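Local coordinates for protein putative lipase (Bacteroides thetaiotaomicron VPI-5482, PDB 3BZW) that probably hydrolyses ester bonds of lipids, as a putative lipase of the GDSL-like SGNH hydrolase family, perhaps with lysophospholipase activity, at residues Pro168-Ser172 and Thr220-Met225. Numbering follows the deposited sequence.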
# COMPACT_ATOMS: atom_id res chain seq x y z
N PRO A 168 -20.71 21.87 -0.83
CA PRO A 168 -21.42 22.05 -2.11
C PRO A 168 -22.02 20.74 -2.61
O PRO A 168 -21.49 19.66 -2.34
CB PRO A 168 -20.32 22.57 -3.04
CG PRO A 168 -19.38 23.28 -2.10
CD PRO A 168 -19.31 22.33 -0.93
N LEU A 169 -23.13 20.84 -3.33
CA LEU A 169 -23.81 19.66 -3.87
C LEU A 169 -23.16 19.17 -5.15
O LEU A 169 -22.47 19.93 -5.83
CB LEU A 169 -25.28 19.99 -4.18
CG LEU A 169 -26.13 20.58 -3.06
CD1 LEU A 169 -27.51 20.94 -3.61
CD2 LEU A 169 -26.24 19.58 -1.93
N HIS A 170 -23.37 17.89 -5.48
CA HIS A 170 -22.84 17.35 -6.73
C HIS A 170 -23.52 18.19 -7.80
O HIS A 170 -24.62 18.70 -7.59
CB HIS A 170 -23.20 15.87 -6.88
CG HIS A 170 -22.23 14.94 -6.21
ND1 HIS A 170 -22.21 14.74 -4.85
CD2 HIS A 170 -21.21 14.21 -6.72
CE1 HIS A 170 -21.21 13.93 -4.54
NE2 HIS A 170 -20.59 13.59 -5.66
N ARG A 171 -22.88 18.32 -8.96
CA ARG A 171 -23.41 19.17 -10.01
C ARG A 171 -23.15 18.64 -11.41
O ARG A 171 -22.13 18.00 -11.65
CB ARG A 171 -22.78 20.55 -9.89
CG ARG A 171 -21.26 20.49 -9.77
CD ARG A 171 -20.65 21.88 -9.75
NE ARG A 171 -20.77 22.53 -11.04
CZ ARG A 171 -20.81 23.84 -11.23
NH1 ARG A 171 -20.73 24.66 -10.18
NH2 ARG A 171 -20.92 24.33 -12.45
N SER A 172 -24.07 18.93 -12.33
CA SER A 172 -23.90 18.49 -13.70
C SER A 172 -23.93 19.70 -14.63
O SER A 172 -23.76 20.84 -14.19
CB SER A 172 -24.98 17.47 -14.09
OG SER A 172 -24.70 16.93 -15.37
N THR A 220 -27.22 14.44 1.30
CA THR A 220 -28.46 14.74 0.57
C THR A 220 -28.79 13.57 -0.35
O THR A 220 -29.95 13.33 -0.70
CB THR A 220 -28.33 16.01 -0.30
OG1 THR A 220 -27.29 15.83 -1.27
CG2 THR A 220 -28.01 17.23 0.56
N GLY A 221 -27.75 12.83 -0.74
CA GLY A 221 -27.94 11.69 -1.62
C GLY A 221 -28.37 12.11 -3.01
O GLY A 221 -28.90 11.31 -3.78
N MSE A 222 -28.14 13.38 -3.35
CA MSE A 222 -28.53 13.90 -4.66
C MSE A 222 -27.34 14.07 -5.61
O MSE A 222 -26.48 14.91 -5.39
CB MSE A 222 -29.25 15.25 -4.48
CG MSE A 222 -30.64 15.14 -3.86
SE MSE A 222 -31.33 16.81 -3.13
CE MSE A 222 -30.75 18.02 -4.54
N ASN A 223 -27.31 13.26 -6.67
CA ASN A 223 -26.23 13.33 -7.65
C ASN A 223 -26.78 13.48 -9.07
O ASN A 223 -27.26 12.51 -9.66
CB ASN A 223 -25.38 12.05 -7.58
CG ASN A 223 -24.10 12.15 -8.40
OD1 ASN A 223 -23.95 13.03 -9.24
ND2 ASN A 223 -23.18 11.22 -8.15
N PRO A 224 -26.72 14.70 -9.63
CA PRO A 224 -27.23 14.93 -10.99
C PRO A 224 -26.46 14.18 -12.08
O PRO A 224 -26.88 14.15 -13.23
CB PRO A 224 -27.15 16.45 -11.13
CG PRO A 224 -25.95 16.80 -10.31
CD PRO A 224 -26.13 15.93 -9.08
N MSE A 225 -25.33 13.57 -11.71
CA MSE A 225 -24.55 12.81 -12.67
C MSE A 225 -25.25 11.48 -12.96
O MSE A 225 -24.91 10.78 -13.91
CB MSE A 225 -23.13 12.56 -12.15
CG MSE A 225 -22.26 13.81 -12.11
SE MSE A 225 -22.08 14.72 -13.83
CE MSE A 225 -20.79 13.53 -14.65
O HOH W 1 -24.93 16.39 -3.51
O HOH W 2 -26.10 14.63 -15.77
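H170, P224 and L169 bury the most surface where the extended segment 168-172 runs alongside the irregular loop 220-225, their end-to-end directions 17° apart, with no direct hydrogen bond between them. H170 sets its CB 3.7 Å from M222 O and 3.8 Å from N223 OD1; its two ring nitrogens also bond beyond the segments, ND1 weakly to N217 O, and NE2, likewise weakly, to N207 O and I208 O of the second subunit. P224, lacking an amide hydrogen, can pack its compact ring against the opposing backbone without leaving a donor unsatisfied: CD lies 3.5 Å from H170 O, and CG 3.5 Å from both R171 CA and S172 N. In this SGNH-hydrolase fold, segment 168-172 follows strand 162-166 of the central parallel sheet, and segment 220-225 follows helix 216-219. Branched and apolar, L169 brings CD2 to 3.9 Å from T220 CG2 and also touches M251 of helix 245-258. Two waters bridge the segments: water 1 links backbone to backbone, accepting from H170 N (2.9 Å) and donating to M222 O (2.9 Å), while water 2 links S172 OG to P224 O, 2.7 Å from each. N223 OD1 closes an Asx turn by accepting from M225 N at 2.9 Å, and its ND2 reaches W209 O of the second subunit.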